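PDB 3LRK: alpha-galactosidase 1 from Saccharomyces cerevisiae, which hydrolyses terminal, non-reducing alpha-D-galactose residues from alpha-D-galactosides such as galactose oligosaccharides, galactomannans and galactolipids. Local coordinates for residues A[114-119]-A[164-169]; A[375-380]-A[389-394]. The protein carries 1 engineered substitution. All coordinates share one frame; numbering follows the deposited sequence.

Contact 1. Residues A[114-119]-A[164-169]; sequences SSAGEY and YHRYKA
A116 is gripped by two neighbours on one helix, R166 at its carbonyl and Y167 at its methyl. R166 NH1 gives a hydrogen bond to A116 O at 3.1 Å; the bond is bent, 139° at the hydrogen, and the oxygen stands 29° out of the guanidinium plane. The same nitrogen lies 3.3 Å from A116 CB, and R166 CD is 3.4 Å from A116 O, so the arginine touches with its chain as well as its head. Y167 brings ring atom CE2 obliquely to within 3.7 Å of A116 CB; the small methyl lies against this ring atom and R166 NH1 alike, while the arginine still reaches the carbonyl beside it. R166 leaves its helix with CG anti to the backbone N, and the bend at chi3 (50°) swings NH1 toward A116 O. In the second shell, R166 NE binds Q156 O and NH1 also binds N150 OD1, while Y167 OH bonds to D149 O, the backbone of the catalytic nucleophile. A leucine in place of R166 would probably leave the carbonyls of A116 and Q156 and the side-chain oxygen of N150 without these donors. A116 is the centre of an inverse gamma turn just after TIM-barrel strand 109-115. A cationic, many-donor side chain suits this cluster of backbone and amide oxygens, and its bonds tie the turn to helix 160-177 beside the active site.

Contact 2. Residues A[375-380]-A[389-394]; sequences EIFFDS and STWDIY
Two large aromatic side chains, F377 and W391, make the whole of this contact, reaching across from backbones whose closest CA atoms, those of F377 and S389, are 11.3 Å apart. They come from opposite directions and meet obliquely, the F377 ring and the six-membered ring of W391 inclined at 36° with centroids 4.5 Å apart. The phenyl tip does the touching: F377 CZ lies over one face of the indole, offset toward its rim, 3.4 Å from W391 CZ2, while F377 CE1 is 3.7 Å from W391 NE1 on the pyrrole side. In both residues CG stands anti to the carbonyl carbon (chi1 -63° in F377, -66° in W391), which sends each ring out toward the other. I376 CG2 packs on a face of the phenyl ring. F377 is the first residue past helix 373-376 and the centre of an inverse gamma turn, and S380 N bonds to F377 O to close a type I turn. W391 NE1 donates to K386 O of helix 385-388, against which F377 also packs. Two large aromatic side chains suit backbones this far apart in the C-terminal beta-sandwich domain; the contact itself is apolar, and the indole's one polar atom is satisfied by a backbone carbonyl.

How the contacts relate
From the N terminus, the chain first builds the TIM barrel, where contact 1 joins the end of strand 109-115 to helix 160-177. The 44 residues between its segments include helix 131-140 and the next barrel strand, 145-149, so this loop spans more than one beta-alpha step. After the remaining barrel strands the chain enters the C-terminal beta-sandwich domain. There contact 2 closes a much shorter loop, only eight residues, containing helix 385-388, and ties the end of helix 373-376 to strand 391-395. The two loops follow in series, neither nesting nor crossing. The centres of the two contacts lie about 44 Å apart on opposite sides of the chain's centre, each contact internal to its own domain.

Contact 1. Residues A[114-119]-A[164-169]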
loop_
_atom_site.group_PDB
_atom_site.type_symbol
_atom_site.label_atom_id
_atom_site.label_comp_id
_atom_site.label_asym_id
_atom_site.label_seq_id
_atom_site.Cartn_x
_atom_site.Cartn_y
_atom_site.Cartn_z
ATOM N N SER A 114 15.875 -25.005 8.174
ATOM C CA SER A 114 15.369 -24.399 9.389
ATOM C C SER A 114 14.435 -23.242 9.045
ATOM O O SER A 114 14.058 -23.060 7.882
ATOM C CB SER A 114 16.518 -23.945 10.300
ATOM O OG SER A 114 16.028 -23.766 11.615
ATOM N N SER A 115 14.031 -22.493 10.066
ATOM C CA SER A 115 13.196 -21.307 9.873
ATOM C C SER A 115 13.773 -20.161 10.673
ATOM O O SER A 115 14.262 -20.365 11.783
ATOM C CB SER A 115 11.750 -21.575 10.324
ATOM O OG SER A 115 10.900 -20.472 10.047
ATOM N N ALA A 116 13.700 -18.958 10.095
ATOM C CA ALA A 116 14.074 -17.720 10.762
ATOM C C ALA A 116 12.936 -17.319 11.705
ATOM O O ALA A 116 12.398 -16.205 11.641
ATOM C CB ALA A 116 14.334 -16.625 9.741
ATOM N N GLY A 117 12.574 -18.252 12.573
ATOM C CA GLY A 117 11.483 -18.035 13.511
ATOM C C GLY A 117 11.686 -18.876 14.742
ATOM O O GLY A 117 12.673 -19.605 14.854
ATOM N N GLU A 118 10.741 -18.765 15.666
ATOM C CA GLU A 118 10.755 -19.516 16.901
ATOM C C GLU A 118 10.619 -21.017 16.603
ATOM O O GLU A 118 11.242 -21.847 17.264
ATOM C CB GLU A 118 9.600 -19.036 17.783
ATOM C CG GLU A 118 9.619 -19.632 19.175
ATOM C CD GLU A 118 8.473 -19.168 20.046
ATOM O OE1 GLU A 118 8.369 -19.698 21.173
ATOM O OE2 GLU A 118 7.694 -18.282 19.615
ATOM N N TYR A 119 9.781 -21.329 15.614
ATOM C CA TYR A 119 9.521 -22.694 15.166
ATOM C C TYR A 119 9.604 -22.753 13.659
ATOM O O TYR A 119 9.502 -21.731 12.983
ATOM C CB TYR A 119 8.106 -23.141 15.563
ATOM C CG TYR A 119 7.802 -22.988 17.025
ATOM C CD1 TYR A 119 7.019 -21.922 17.486
ATOM C CD2 TYR A 119 8.311 -23.897 17.960
ATOM C CE1 TYR A 119 6.726 -21.783 18.836
ATOM C CE2 TYR A 119 8.035 -23.763 19.309
ATOM C CZ TYR A 119 7.249 -22.702 19.742
ATOM O OH TYR A 119 6.989 -22.575 21.075
ATOM N N TYR A 164 15.636 -8.089 6.195
ATOM C CA TYR A 164 17.043 -8.175 5.830
ATOM C C TYR A 164 17.945 -8.507 7.029
ATOM O O TYR A 164 18.800 -9.376 6.932
ATOM C CB TYR A 164 17.500 -6.868 5.175
ATOM C CG TYR A 164 18.995 -6.740 5.031
ATOM C CD1 TYR A 164 19.664 -7.299 3.928
ATOM C CD2 TYR A 164 19.746 -6.050 5.984
ATOM C CE1 TYR A 164 21.029 -7.166 3.787
ATOM C CE2 TYR A 164 21.126 -5.921 5.858
ATOM C CZ TYR A 164 21.758 -6.477 4.752
ATOM O OH TYR A 164 23.126 -6.349 4.614
ATOM N N HIS A 165 17.773 -7.809 8.149
ATOM C CA HIS A 165 18.639 -8.067 9.303
ATOM C C HIS A 165 18.430 -9.466 9.901
ATOM O O HIS A 165 19.394 -10.113 10.318
ATOM C CB HIS A 165 18.541 -6.948 10.334
ATOM C CG HIS A 165 19.345 -5.734 9.957
ATOM N ND1 HIS A 165 20.719 -5.762 9.839
ATOM C CD2 HIS A 165 18.969 -4.472 9.637
ATOM C CE1 HIS A 165 21.156 -4.565 9.486
ATOM N NE2 HIS A 165 20.113 -3.769 9.345
ATOM N N ARG A 166 17.191 -9.956 9.873
ATOM C CA ARG A 166 16.881 -11.321 10.353
ATOM C C ARG A 166 17.557 -12.394 9.479
ATOM O O ARG A 166 18.140 -13.359 10.004
ATOM C CB ARG A 166 15.362 -11.548 10.421
ATOM C CG ARG A 166 14.917 -12.967 10.899
ATOM C CD ARG A 166 13.473 -12.981 11.449
ATOM N NE ARG A 166 12.559 -12.339 10.509
ATOM C CZ ARG A 166 11.970 -12.933 9.486
ATOM N NH1 ARG A 166 12.113 -14.252 9.274
ATOM N NH2 ARG A 166 11.215 -12.206 8.668
ATOM N N TYR A 167 17.477 -12.224 8.164
ATOM C CA TYR A 167 18.132 -13.151 7.228
ATOM C C TYR A 167 19.654 -13.011 7.190
ATOM O O TYR A 167 20.366 -14.024 7.047
ATOM C CB TYR A 167 17.467 -13.116 5.842
ATOM C CG TYR A 167 16.155 -13.843 5.923
ATOM C CD1 TYR A 167 14.941 -13.157 5.976
ATOM C CD2 TYR A 167 16.137 -15.241 6.048
ATOM C CE1 TYR A 167 13.729 -13.851 6.114
ATOM C CE2 TYR A 167 14.950 -15.930 6.183
ATOM C CZ TYR A 167 13.756 -15.244 6.213
ATOM O OH TYR A 167 12.599 -15.962 6.344
ATOM N N LYS A 168 20.141 -11.774 7.366
ATOM C CA LYS A 168 21.570 -11.516 7.546
ATOM C C LYS A 168 22.160 -12.175 8.787
ATOM O O LYS A 168 23.306 -12.633 8.753
ATOM C CB LYS A 168 21.889 -10.003 7.550
ATOM C CG LYS A 168 23.395 -9.700 7.595
ATOM C CD LYS A 168 23.698 -8.239 7.333
ATOM C CE LYS A 168 25.207 -7.987 7.283
ATOM N NZ LYS A 168 25.811 -8.008 8.661
ATOM N N ALA A 169 21.396 -12.221 9.884
ATOM C CA ALA A 169 21.844 -12.905 11.095
ATOM C C ALA A 169 22.285 -14.350 10.814
ATOM O O ALA A 169 23.337 -14.777 11.309
ATOM C CB ALA A 169 20.762 -12.857 12.209
#

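Contact 2. Residues A[375-380]-A[389-394]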
loop_
_atom_site.group_PDB
_atom_site.type_symbol
_atom_site.label_atom_id
_atom_site.label_comp_id
_atom_site.label_asym_id
_atom_site.label_seq_id
_atom_site.Cartn_x
_atom_site.Cartn_y
_atom_site.Cartn_z
ATOM N N GLU A 375 10.387 -7.958 -32.098
ATOM C CA GLU A 375 9.858 -8.322 -30.775
ATOM C C GLU A 375 10.834 -9.175 -29.975
ATOM O O GLU A 375 11.026 -8.938 -28.779
ATOM C CB GLU A 375 8.536 -9.075 -30.892
ATOM C CG GLU A 375 7.361 -8.259 -31.386
ATOM C CD GLU A 375 6.036 -8.945 -31.107
ATOM O OE1 GLU A 375 5.991 -10.196 -31.099
ATOM O OE2 GLU A 375 5.038 -8.225 -30.883
ATOM N N ILE A 376 11.422 -10.177 -30.629
ATOM C CA ILE A 376 12.423 -11.047 -30.005
ATOM C C ILE A 376 13.609 -10.234 -29.480
ATOM O O ILE A 376 14.004 -10.377 -28.318
ATOM C CB ILE A 376 12.922 -12.141 -30.981
ATOM C CG1 ILE A 376 11.813 -13.162 -31.250
ATOM C CG2 ILE A 376 14.178 -12.815 -30.438
ATOM C CD1 ILE A 376 12.041 -14.025 -32.492
ATOM N N PHE A 377 14.158 -9.373 -30.332
ATOM C CA PHE A 377 15.285 -8.542 -29.955
ATOM C C PHE A 377 14.783 -7.159 -29.555
ATOM O O PHE A 377 15.072 -6.130 -30.192
ATOM C CB PHE A 377 16.344 -8.535 -31.060
ATOM C CG PHE A 377 16.934 -9.896 -31.316
ATOM C CD1 PHE A 377 16.502 -10.667 -32.391
ATOM C CD2 PHE A 377 17.905 -10.418 -30.462
ATOM C CE1 PHE A 377 17.040 -11.935 -32.619
ATOM C CE2 PHE A 377 18.449 -11.681 -30.680
ATOM C CZ PHE A 377 18.018 -12.442 -31.760
ATOM N N PHE A 378 14.040 -7.189 -28.446
ATOM C CA PHE A 378 13.239 -6.091 -27.915
ATOM C C PHE A 378 14.000 -4.806 -27.569
ATOM O O PHE A 378 13.402 -3.728 -27.588
ATOM C CB PHE A 378 12.434 -6.585 -26.688
ATOM C CG PHE A 378 13.281 -7.277 -25.642
ATOM C CD1 PHE A 378 13.924 -6.545 -24.649
ATOM C CD2 PHE A 378 13.444 -8.663 -25.658
ATOM C CE1 PHE A 378 14.727 -7.177 -23.690
ATOM C CE2 PHE A 378 14.244 -9.307 -24.702
ATOM C CZ PHE A 378 14.881 -8.566 -23.716
ATOM N N ASP A 379 15.285 -4.908 -27.222
ATOM C CA ASP A 379 16.095 -3.713 -26.943
ATOM C C ASP A 379 17.061 -3.346 -28.082
ATOM O O ASP A 379 17.983 -2.548 -27.884
ATOM C CB ASP A 379 16.860 -3.840 -25.618
ATOM C CG ASP A 379 15.939 -3.832 -24.391
ATOM O OD1 ASP A 379 14.757 -3.435 -24.503
ATOM O OD2 ASP A 379 16.416 -4.232 -23.306
ATOM N N SER A 380 16.838 -3.921 -29.264
ATOM C CA SER A 380 17.642 -3.613 -30.453
ATOM C C SER A 380 16.986 -2.541 -31.316
ATOM O O SER A 380 15.770 -2.572 -31.545
ATOM C CB SER A 380 17.885 -4.877 -31.287
ATOM O OG SER A 380 18.649 -5.826 -30.559
ATOM N N SER A 389 19.996 -9.363 -39.441
ATOM C CA SER A 389 20.522 -10.711 -39.675
ATOM C C SER A 389 19.443 -11.778 -39.721
ATOM O O SER A 389 18.314 -11.559 -39.272
ATOM C CB SER A 389 21.535 -11.089 -38.591
ATOM O OG SER A 389 22.642 -10.214 -38.601
ATOM N N THR A 390 19.811 -12.940 -40.260
ATOM C CA THR A 390 18.933 -14.108 -40.291
ATOM C C THR A 390 19.319 -15.052 -39.148
ATOM O O THR A 390 20.506 -15.265 -38.880
ATOM C CB THR A 390 18.980 -14.804 -41.680
ATOM O OG1 THR A 390 18.454 -13.909 -42.667
ATOM C CG2 THR A 390 18.160 -16.092 -41.701
ATOM N N TRP A 391 18.309 -15.589 -38.463
ATOM C CA TRP A 391 18.527 -16.441 -37.293
ATOM C C TRP A 391 17.940 -17.820 -37.504
ATOM O O TRP A 391 16.796 -17.945 -37.935
ATOM C CB TRP A 391 17.915 -15.805 -36.036
ATOM C CG TRP A 391 18.595 -14.529 -35.640
ATOM C CD1 TRP A 391 18.443 -13.304 -36.228
ATOM C CD2 TRP A 391 19.550 -14.353 -34.584
ATOM N NE1 TRP A 391 19.242 -12.376 -35.605
ATOM C CE2 TRP A 391 19.931 -12.992 -34.591
ATOM C CE3 TRP A 391 20.118 -15.212 -33.633
ATOM C CZ2 TRP A 391 20.852 -12.466 -33.678
ATOM C CZ3 TRP A 391 21.034 -14.691 -32.727
ATOM C CH2 TRP A 391 21.393 -13.329 -32.760
ATOM N N ASP A 392 18.727 -18.847 -37.194
ATOM C CA ASP A 392 18.251 -20.225 -37.223
ATOM C C ASP A 392 17.443 -20.524 -35.966
ATOM O O ASP A 392 17.872 -20.202 -34.857
ATOM C CB ASP A 392 19.423 -21.199 -37.338
ATOM C CG ASP A 392 20.044 -21.208 -38.735
ATOM O OD1 ASP A 392 19.381 -20.747 -39.687
ATOM O OD2 ASP A 392 21.195 -21.681 -38.870
ATOM N N ILE A 393 16.273 -21.122 -36.161
ATOM C CA ILE A 393 15.385 -21.486 -35.064
ATOM C C ILE A 393 15.656 -22.930 -34.663
ATOM O O ILE A 393 15.629 -23.830 -35.507
ATOM C CB ILE A 393 13.894 -21.337 -35.455
ATOM C CG1 ILE A 393 13.614 -19.936 -36.017
ATOM C CG2 ILE A 393 12.973 -21.648 -34.259
ATOM C CD1 ILE A 393 12.276 -19.804 -36.717
ATOM N N TYR A 394 15.929 -23.142 -33.378
ATOM C CA TYR A 394 16.062 -24.480 -32.830
ATOM C C TYR A 394 14.928 -24.761 -31.844
ATOM O O TYR A 394 14.650 -23.941 -30.964
ATOM C CB TYR A 394 17.409 -24.642 -32.130
ATOM C CG TYR A 394 18.596 -24.741 -33.058
ATOM C CD1 TYR A 394 19.103 -23.612 -33.703
ATOM C CD2 TYR A 394 19.227 -25.965 -33.279
ATOM C CE1 TYR A 394 20.203 -23.701 -34.555
ATOM C CE2 TYR A 394 20.331 -26.063 -34.127
ATOM C CZ TYR A 394 20.810 -24.930 -34.757
ATOM O OH TYR A 394 21.893 -25.019 -35.598
#